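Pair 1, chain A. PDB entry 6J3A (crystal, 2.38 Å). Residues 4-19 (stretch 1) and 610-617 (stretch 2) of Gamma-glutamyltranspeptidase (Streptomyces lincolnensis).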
# COMPACT_ATOMS: atom_id res chain seq x y z
N THR A 4 5.77 3.67 7.51
CA THR A 4 4.34 3.40 7.48
C THR A 4 3.94 2.44 6.35
O THR A 4 2.91 1.78 6.43
CB THR A 4 3.55 4.71 7.30
OG1 THR A 4 3.91 5.33 6.06
CG2 THR A 4 3.81 5.66 8.47
N ARG A 5 4.77 2.39 5.31
CA ARG A 5 4.68 1.41 4.24
C ARG A 5 6.09 0.98 3.90
O ARG A 5 7.07 1.54 4.40
CB ARG A 5 4.03 2.01 3.00
CG ARG A 5 2.57 2.35 3.16
CD ARG A 5 2.37 3.83 2.93
NE ARG A 5 1.11 4.32 3.45
CZ ARG A 5 0.16 4.92 2.73
NH1 ARG A 5 -0.93 5.33 3.34
NH2 ARG A 5 0.29 5.11 1.43
N PRO A 6 6.22 -0.05 3.07
CA PRO A 6 7.57 -0.30 2.59
C PRO A 6 7.84 0.63 1.43
O PRO A 6 6.91 1.13 0.81
CB PRO A 6 7.54 -1.75 2.14
CG PRO A 6 6.10 -2.11 1.98
CD PRO A 6 5.27 -1.12 2.72
N THR A 7 9.12 0.88 1.16
CA THR A 7 9.50 1.35 -0.15
C THR A 7 9.44 0.10 -1.01
O THR A 7 10.32 -0.75 -0.95
CB THR A 7 10.91 1.96 -0.17
OG1 THR A 7 11.00 3.01 0.80
CG2 THR A 7 11.20 2.54 -1.53
N LEU A 8 8.35 -0.03 -1.77
CA LEU A 8 8.15 -1.21 -2.62
C LEU A 8 9.32 -1.38 -3.59
O LEU A 8 9.87 -0.39 -4.05
CB LEU A 8 6.85 -1.12 -3.44
CG LEU A 8 5.53 -0.82 -2.73
CD1 LEU A 8 4.38 -0.96 -3.72
CD2 LEU A 8 5.31 -1.70 -1.52
N GLN A 9 9.69 -2.62 -3.86
CA GLN A 9 10.77 -2.97 -4.79
C GLN A 9 10.30 -4.06 -5.74
O GLN A 9 9.64 -5.00 -5.31
CB GLN A 9 11.97 -3.47 -4.01
CG GLN A 9 12.77 -2.36 -3.37
CD GLN A 9 13.90 -2.89 -2.52
OE1 GLN A 9 13.70 -3.79 -1.70
NE2 GLN A 9 15.08 -2.34 -2.69
N GLY A 10 10.66 -3.95 -7.01
CA GLY A 10 10.14 -4.87 -8.03
C GLY A 10 10.83 -4.76 -9.37
O GLY A 10 11.83 -4.07 -9.48
N THR A 11 10.29 -5.47 -10.36
CA THR A 11 10.89 -5.56 -11.70
C THR A 11 9.90 -5.50 -12.87
O THR A 11 10.28 -5.76 -14.02
CB THR A 11 11.66 -6.89 -11.85
OG1 THR A 11 10.78 -7.98 -11.56
CG2 THR A 11 12.82 -6.94 -10.89
N PHE A 12 8.64 -5.18 -12.59
CA PHE A 12 7.61 -5.13 -13.60
C PHE A 12 7.04 -3.72 -13.79
O PHE A 12 6.81 -3.30 -14.91
CB PHE A 12 6.49 -6.12 -13.31
CG PHE A 12 5.40 -6.08 -14.34
CD1 PHE A 12 5.58 -6.66 -15.60
CD2 PHE A 12 4.22 -5.37 -14.10
CE1 PHE A 12 4.59 -6.58 -16.57
CE2 PHE A 12 3.23 -5.28 -15.08
CZ PHE A 12 3.42 -5.88 -16.31
N GLY A 13 6.76 -3.02 -12.70
CA GLY A 13 6.21 -1.67 -12.79
C GLY A 13 5.91 -1.09 -11.43
O GLY A 13 5.70 -1.83 -10.47
N MET A 14 5.88 0.23 -11.34
CA MET A 14 5.57 0.92 -10.07
C MET A 14 4.72 2.16 -10.32
O MET A 14 4.97 2.90 -11.28
CB MET A 14 6.85 1.32 -9.33
CG MET A 14 7.63 0.17 -8.70
SD MET A 14 6.80 -0.60 -7.29
CE MET A 14 7.78 -2.09 -7.14
N VAL A 15 3.72 2.36 -9.46
CA VAL A 15 2.86 3.54 -9.51
C VAL A 15 2.72 4.18 -8.13
O VAL A 15 2.59 3.48 -7.13
CB VAL A 15 1.47 3.20 -10.07
CG1 VAL A 15 0.62 4.46 -10.16
CG2 VAL A 15 1.57 2.54 -11.45
N SER A 16 2.73 5.50 -8.08
CA SER A 16 2.46 6.23 -6.85
C SER A 16 1.56 7.44 -7.12
O SER A 16 1.96 8.37 -7.83
CB SER A 16 3.77 6.67 -6.20
OG SER A 16 3.53 7.15 -4.90
N SER A 17 0.35 7.40 -6.55
CA SER A 17 -0.66 8.45 -6.66
C SER A 17 -1.01 9.02 -5.31
O SER A 17 -0.57 8.54 -4.26
CB SER A 17 -1.96 7.90 -7.25
OG SER A 17 -1.84 7.75 -8.64
N THR A 18 -1.83 10.06 -5.37
CA THR A 18 -2.54 10.62 -4.22
C THR A 18 -3.87 9.90 -3.94
O THR A 18 -4.60 10.35 -3.06
CB THR A 18 -2.82 12.13 -4.41
OG1 THR A 18 -3.46 12.36 -5.68
CG2 THR A 18 -1.53 12.92 -4.35
N HIS A 19 -4.16 8.81 -4.66
CA HIS A 19 -5.36 7.99 -4.47
C HIS A 19 -5.19 6.55 -4.98
O HIS A 19 -4.86 6.33 -6.15
CB HIS A 19 -6.56 8.61 -5.16
CG HIS A 19 -7.87 8.25 -4.55
ND1 HIS A 19 -8.38 6.97 -4.59
CD2 HIS A 19 -8.79 9.00 -3.91
CE1 HIS A 19 -9.56 6.95 -3.99
NE2 HIS A 19 -9.83 8.17 -3.56
N MET A 610 -4.70 9.10 4.79
CA MET A 610 -4.99 7.72 4.34
C MET A 610 -5.64 7.63 2.96
O MET A 610 -6.78 7.19 2.81
CB MET A 610 -5.81 6.93 5.38
CG MET A 610 -6.13 7.64 6.67
SD MET A 610 -4.73 8.14 7.68
CE MET A 610 -5.62 9.46 8.53
N GLN A 611 -4.88 8.03 1.96
CA GLN A 611 -5.40 8.15 0.60
C GLN A 611 -4.33 7.87 -0.45
O GLN A 611 -4.54 7.05 -1.35
CB GLN A 611 -5.99 9.55 0.42
CG GLN A 611 -6.85 9.73 -0.82
CD GLN A 611 -7.27 11.17 -1.00
OE1 GLN A 611 -7.20 11.71 -2.10
NE2 GLN A 611 -7.68 11.82 0.09
N GLY A 612 -3.21 8.58 -0.34
CA GLY A 612 -2.04 8.35 -1.18
C GLY A 612 -1.57 6.91 -1.04
O GLY A 612 -1.63 6.32 0.06
N TYR A 613 -1.13 6.32 -2.15
CA TYR A 613 -0.79 4.90 -2.15
C TYR A 613 0.08 4.54 -3.34
O TYR A 613 -0.16 5.00 -4.46
CB TYR A 613 -2.08 4.05 -2.13
CG TYR A 613 -1.94 2.73 -1.38
CD1 TYR A 613 -1.65 2.71 0.00
CD2 TYR A 613 -2.11 1.51 -2.03
CE1 TYR A 613 -1.53 1.50 0.70
CE2 TYR A 613 -2.00 0.29 -1.35
CZ TYR A 613 -1.71 0.28 0.01
OH TYR A 613 -1.59 -0.94 0.66
N ALA A 614 1.10 3.72 -3.07
CA ALA A 614 1.96 3.14 -4.10
C ALA A 614 1.58 1.67 -4.36
O ALA A 614 1.18 0.95 -3.45
CB ALA A 614 3.42 3.24 -3.69
N VAL A 615 1.70 1.25 -5.62
CA VAL A 615 1.55 -0.17 -5.98
C VAL A 615 2.57 -0.56 -7.04
O VAL A 615 2.94 0.24 -7.89
CB VAL A 615 0.12 -0.54 -6.48
CG1 VAL A 615 -0.93 -0.08 -5.49
CG2 VAL A 615 -0.20 0.03 -7.86
N GLY A 616 3.03 -1.81 -6.96
CA GLY A 616 3.84 -2.38 -8.03
C GLY A 616 4.46 -3.70 -7.66
O GLY A 616 4.19 -4.25 -6.58
N ARG A 617 5.30 -4.22 -8.56
CA ARG A 617 5.88 -5.56 -8.40
C ARG A 617 7.02 -5.84 -9.38
O ARG A 617 7.36 -5.00 -10.22
CB ARG A 617 4.80 -6.64 -8.55
CG ARG A 617 4.18 -6.72 -9.93
CD ARG A 617 3.29 -7.94 -10.07
NE ARG A 617 2.82 -8.09 -11.45
CZ ARG A 617 3.46 -8.75 -12.42
NH1 ARG A 617 4.60 -9.39 -12.19
NH2 ARG A 617 2.93 -8.80 -13.64
O HOH W 1 2.05 3.29 -0.29

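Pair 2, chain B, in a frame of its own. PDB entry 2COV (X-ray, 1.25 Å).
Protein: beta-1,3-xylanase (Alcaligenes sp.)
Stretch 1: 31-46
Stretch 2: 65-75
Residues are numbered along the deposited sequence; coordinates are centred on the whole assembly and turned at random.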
# COMPACT_ATOMS: atom_id res chain seq x y z
N GLY B 31 17.25 16.51 2.88
CA GLY B 31 18.54 15.83 2.98
C GLY B 31 18.58 14.39 2.59
O GLY B 31 19.62 13.75 2.65
N TRP B 32 17.47 13.85 2.13
CA TRP B 32 17.39 12.43 1.72
C TRP B 32 18.38 12.11 0.62
O TRP B 32 18.67 12.98 -0.20
CB TRP B 32 16.02 12.11 1.21
CG TRP B 32 14.87 12.60 2.04
CD1 TRP B 32 14.32 11.99 3.11
CD2 TRP B 32 14.09 13.73 1.77
NE1 TRP B 32 13.28 12.74 3.55
CE2 TRP B 32 13.10 13.80 2.74
CE3 TRP B 32 14.12 14.73 0.79
CZ2 TRP B 32 12.15 14.80 2.75
CZ3 TRP B 32 13.16 15.68 0.78
CH2 TRP B 32 12.22 15.73 1.76
N SER B 33 18.80 10.87 0.49
CA SER B 33 19.63 10.52 -0.65
C SER B 33 18.89 10.77 -1.97
O SER B 33 19.49 11.20 -2.92
CB SER B 33 20.11 9.07 -0.51
OG SER B 33 19.06 8.16 -0.26
N ALA B 34 17.61 10.49 -2.04
CA ALA B 34 16.77 10.96 -3.10
C ALA B 34 17.24 10.53 -4.47
O ALA B 34 17.20 11.27 -5.44
CB ALA B 34 16.51 12.43 -3.00
N GLY B 35 17.60 9.24 -4.62
CA GLY B 35 17.89 8.70 -5.96
C GLY B 35 16.72 8.72 -6.89
O GLY B 35 16.88 8.75 -8.10
N TRP B 36 15.53 8.61 -6.33
CA TRP B 36 14.26 8.85 -7.02
C TRP B 36 13.35 9.65 -6.10
O TRP B 36 13.57 9.71 -4.87
CB TRP B 36 13.58 7.54 -7.52
CG TRP B 36 13.31 6.55 -6.42
CD1 TRP B 36 14.09 5.50 -6.06
CD2 TRP B 36 12.22 6.55 -5.46
NE1 TRP B 36 13.60 4.85 -5.01
CE2 TRP B 36 12.43 5.46 -4.60
CE3 TRP B 36 11.10 7.34 -5.28
CZ2 TRP B 36 11.59 5.20 -3.55
CZ3 TRP B 36 10.24 7.06 -4.24
CH2 TRP B 36 10.50 6.03 -3.35
N ASN B 37 12.33 10.30 -6.72
CA ASN B 37 11.29 11.00 -5.96
C ASN B 37 10.06 11.12 -6.80
O ASN B 37 10.15 11.26 -8.03
CB ASN B 37 11.78 12.39 -5.50
CG ASN B 37 11.71 13.44 -6.60
OD1 ASN B 37 10.73 14.16 -6.68
ND2 ASN B 37 12.74 13.48 -7.48
N TYR B 38 8.90 11.12 -6.16
CA TYR B 38 7.63 11.38 -6.82
C TYR B 38 6.86 12.44 -6.07
O TYR B 38 6.81 12.41 -4.86
CB TYR B 38 6.76 10.13 -6.95
CG TYR B 38 7.30 9.11 -7.93
CD1 TYR B 38 8.21 8.17 -7.55
CD2 TYR B 38 6.90 9.12 -9.25
CE1 TYR B 38 8.77 7.29 -8.46
CE2 TYR B 38 7.41 8.27 -10.17
CZ TYR B 38 8.36 7.38 -9.78
OH TYR B 38 8.92 6.50 -10.70
N VAL B 39 6.25 13.31 -6.85
CA VAL B 39 5.29 14.27 -6.36
C VAL B 39 3.95 13.85 -6.94
O VAL B 39 3.85 13.57 -8.11
CB VAL B 39 5.72 15.66 -6.84
CG1 VAL B 39 4.76 16.64 -6.36
CG2 VAL B 39 7.15 16.01 -6.38
N CYS B 40 2.90 13.89 -6.12
CA CYS B 40 1.58 13.40 -6.56
C CYS B 40 0.48 14.33 -6.11
O CYS B 40 0.55 14.97 -5.04
CB CYS B 40 1.25 12.01 -5.98
SG CYS B 40 2.65 10.88 -5.87
N LEU B 41 -0.57 14.33 -6.92
CA LEU B 41 -1.82 15.05 -6.60
C LEU B 41 -2.93 14.02 -6.76
O LEU B 41 -3.11 13.46 -7.84
CB LEU B 41 -2.05 16.19 -7.61
CG LEU B 41 -3.16 17.13 -7.26
CD1 LEU B 41 -2.74 18.04 -6.15
CD2 LEU B 41 -3.64 17.98 -8.49
N ASN B 42 -3.65 13.77 -5.68
CA ASN B 42 -4.67 12.75 -5.69
C ASN B 42 -4.18 11.41 -6.23
O ASN B 42 -4.90 10.66 -6.95
CB ASN B 42 -5.95 13.17 -6.46
CG ASN B 42 -6.79 14.18 -5.73
OD1 ASN B 42 -6.52 14.53 -4.56
ND2 ASN B 42 -7.79 14.70 -6.40
N ASP B 43 -2.96 11.04 -5.83
CA ASP B 43 -2.36 9.76 -6.18
C ASP B 43 -2.01 9.59 -7.67
O ASP B 43 -1.73 8.49 -8.13
CB ASP B 43 -3.20 8.52 -5.70
CG ASP B 43 -3.74 8.69 -4.32
OD1 ASP B 43 -5.00 8.79 -4.13
OD2 ASP B 43 -2.90 8.79 -3.40
N TYR B 44 -2.02 10.70 -8.42
CA TYR B 44 -1.45 10.76 -9.78
C TYR B 44 -0.02 11.29 -9.58
O TYR B 44 0.13 12.40 -9.10
CB TYR B 44 -2.28 11.69 -10.64
CG TYR B 44 -1.70 11.88 -12.01
CD1 TYR B 44 -2.00 11.01 -13.02
CD2 TYR B 44 -0.86 12.94 -12.28
CE1 TYR B 44 -1.46 11.21 -14.28
CE2 TYR B 44 -0.33 13.10 -13.57
CZ TYR B 44 -0.60 12.21 -14.53
OH TYR B 44 -0.08 12.39 -15.81
N CYS B 45 0.94 10.42 -9.84
CA CYS B 45 2.34 10.67 -9.45
C CYS B 45 3.24 10.88 -10.62
O CYS B 45 3.16 10.16 -11.61
CB CYS B 45 2.87 9.49 -8.65
SG CYS B 45 1.97 9.22 -7.04
N LEU B 46 4.16 11.85 -10.46
CA LEU B 46 5.21 12.17 -11.45
C LEU B 46 6.50 12.32 -10.78
O LEU B 46 6.58 12.77 -9.69
CB LEU B 46 4.86 13.48 -12.16
CG LEU B 46 3.55 13.59 -12.88
CD1 LEU B 46 3.17 15.04 -13.28
CD2 LEU B 46 3.72 12.73 -14.14
N GLN B 65 -11.06 23.34 -4.95
CA GLN B 65 -11.18 21.92 -4.74
C GLN B 65 -10.09 21.42 -3.78
O GLN B 65 -9.09 22.09 -3.56
CB GLN B 65 -11.13 21.15 -6.07
CG GLN B 65 -12.35 21.46 -6.91
CD GLN B 65 -13.63 20.95 -6.35
OE1 GLN B 65 -14.60 21.74 -6.09
NE2 GLN B 65 -13.73 19.65 -6.23
N ASP B 66 -10.43 20.33 -3.10
CA ASP B 66 -9.55 19.72 -2.10
C ASP B 66 -8.78 18.60 -2.76
O ASP B 66 -9.33 17.83 -3.53
CB ASP B 66 -10.35 19.11 -0.96
CG ASP B 66 -11.20 20.09 -0.27
OD1 ASP B 66 -12.30 19.66 0.25
OD2 ASP B 66 -10.79 21.27 -0.22
N TYR B 67 -7.50 18.46 -2.42
CA TYR B 67 -6.60 17.50 -3.01
C TYR B 67 -5.74 16.86 -1.93
O TYR B 67 -5.34 17.52 -0.97
CB TYR B 67 -5.65 18.22 -4.00
CG TYR B 67 -6.37 18.75 -5.22
CD1 TYR B 67 -6.78 20.08 -5.27
CD2 TYR B 67 -6.69 17.92 -6.27
CE1 TYR B 67 -7.49 20.57 -6.35
CE2 TYR B 67 -7.40 18.41 -7.39
CZ TYR B 67 -7.82 19.74 -7.38
OH TYR B 67 -8.53 20.24 -8.42
N LYS B 68 -5.35 15.62 -2.19
CA LYS B 68 -4.30 14.97 -1.39
C LYS B 68 -2.96 15.21 -2.08
O LYS B 68 -2.78 14.85 -3.28
CB LYS B 68 -4.57 13.50 -1.30
CG LYS B 68 -3.51 12.69 -0.55
CD LYS B 68 -3.79 11.15 -0.77
CE LYS B 68 -2.78 10.22 -0.21
NZ LYS B 68 -3.25 8.83 -0.63
N LEU B 69 -2.04 15.81 -1.36
CA LEU B 69 -0.64 15.88 -1.85
C LEU B 69 0.12 14.69 -1.35
O LEU B 69 -0.02 14.31 -0.17
CB LEU B 69 0.02 17.16 -1.30
CG LEU B 69 -0.71 18.50 -1.46
CD1 LEU B 69 0.20 19.66 -1.00
CD2 LEU B 69 -1.21 18.67 -2.88
N THR B 70 1.02 14.15 -2.16
CA THR B 70 1.94 13.12 -1.67
C THR B 70 3.32 13.40 -2.22
O THR B 70 3.51 13.84 -3.34
CB THR B 70 1.54 11.72 -2.18
OG1 THR B 70 0.19 11.44 -1.78
CG2 THR B 70 2.43 10.59 -1.70
N PHE B 71 4.29 13.15 -1.33
CA PHE B 71 5.69 13.18 -1.71
C PHE B 71 6.30 11.88 -1.29
O PHE B 71 6.16 11.45 -0.13
CB PHE B 71 6.44 14.32 -1.02
CG PHE B 71 7.89 14.44 -1.43
CD1 PHE B 71 8.22 14.62 -2.75
CD2 PHE B 71 8.93 14.34 -0.56
CE1 PHE B 71 9.53 14.68 -3.20
CE2 PHE B 71 10.25 14.45 -0.95
CZ PHE B 71 10.54 14.59 -2.25
N LYS B 72 6.90 11.20 -2.25
CA LYS B 72 7.60 9.94 -2.04
C LYS B 72 9.06 10.11 -2.40
O LYS B 72 9.37 10.65 -3.43
CB LYS B 72 7.03 8.81 -2.93
CG LYS B 72 5.55 8.72 -3.03
CD LYS B 72 5.09 7.52 -3.80
CE LYS B 72 3.59 7.45 -3.94
NZ LYS B 72 3.14 6.28 -4.73
N VAL B 73 9.94 9.65 -1.53
CA VAL B 73 11.34 9.88 -1.76
C VAL B 73 12.21 8.73 -1.35
O VAL B 73 12.03 8.16 -0.27
CB VAL B 73 11.78 11.22 -1.11
CG1 VAL B 73 11.69 11.23 0.44
CG2 VAL B 73 13.18 11.62 -1.57
N GLU B 74 13.18 8.39 -2.18
CA GLU B 74 14.23 7.40 -1.87
C GLU B 74 15.08 7.92 -0.76
O GLU B 74 15.41 9.09 -0.69
CB GLU B 74 15.06 7.22 -3.14
CG GLU B 74 15.98 6.06 -3.14
CD GLU B 74 17.29 6.27 -2.38
OE1 GLU B 74 17.95 7.32 -2.50
OE2 GLU B 74 17.68 5.28 -1.65
N ASP B 75 15.44 7.06 0.23
CA ASP B 75 16.23 7.50 1.36
C ASP B 75 17.14 6.40 1.82
O ASP B 75 16.95 5.24 1.51
CB ASP B 75 15.31 7.95 2.56
CG ASP B 75 16.15 9.00 3.52
OD1 ASP B 75 15.67 9.19 4.52
OD2 ASP B 75 17.27 9.45 3.13
O HOH W 2 -10.01 16.34 -5.55
O HOH W 3 -1.50 12.39 -3.78
O HOH W 4 -0.29 8.92 -3.37

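Both pairs are two antiparallel strands joined edge to edge, and their central backbones superpose to 0.8 Å over 14 residues. The strand directions differ by 168° in pair 1 and 177° in pair 2. The register is the same: Val15(A)–Val615(A) matches Tyr38(B)–Lys72(B), and Ser17(A)–Tyr613(A) matches Cys40(B)–Thr70(B), all hydrogen-bonded pairs. Val15(A) N reaches Val615(A) O at 2.8 Å, and Val615(A) N returns to Val15(A) O at 2.8 Å; in pair 2, Tyr38(B) N to Lys72(B) O is 2.8 Å and Lys72(B) N to Tyr38(B) O is 2.9 Å. On this shared ladder the two pairs carry different side chains.

In pair 1 the non-hydrogen-bonded bridges have the shorter CA-CA distances, 4.2 Å for both Met14(A) CA–Gly616(A) CA and Ser16(A) CA–Ala614(A) CA, and these sites are filled differently in pair 2. Met14(A) faces Gly616(A), and its SD lies 3.5 Å from Gly616(A) CA. A CB on that glycine would clash with Met14(A) SD and with Gly13(A) O, so the long thioether occupies the space the glycine leaves. At the matching site Asn37(B) faces Val73(B), and the bulk sits on the other strand: Val73(B) CG1 lies over the face of the Trp32(B) five-membered ring, 3.6 Å from its centroid. Two residues along, on the same face as Met14(A), Ser16(A)–Ala614(A) is a small pair, with Leu8(A) CD1 approaching Ala614(A) CB at 4.3 Å; its counterpart Val39(B)–Phe71(B) is large, Val39(B) CG2 meeting Phe71(B) CD1 at 4.0 Å, while Trp32(B) CH2 packs 3.6 Å from Phe71(B) CE2.

On the other face, Val15(A) CB and Val615(A) CG2 make a plain apolar contact at 4.2 Å. Pair 2 places Tyr38(B) beside Lys72(B), whose aliphatic chain runs on to the disulfide between Cys40(B) and Cys45(B), its CE 4.0 Å from Cys40(B) SG.

The ends are closed differently. Arg617(A) stacks its guanidinium flat on Phe12(A), CZ 4.1 Å from the ring centroid, while its carbonyl O accepts from Phe12(A) N at 2.7 Å. The matching Glu74(B) instead uses carboxylate OE1 to accept from Ser33(B) OG at 2.6 Å and Gly35(B) N at 2.9 Å, and its CB lies over the Trp36(B) ring. Toward the opposite end, Arg5(A) NH2 donates to Gly612(A) O at 2.7 Å, and one water bridges Arg5(A) NH2 to Ala614(A) N. In pair 2, Lys68(B) NZ forms a salt bridge with Asp43(B) OD2 at 2.8 Å, from a type I' turn. The two pairs share a ladder and distribute bulk over it differently.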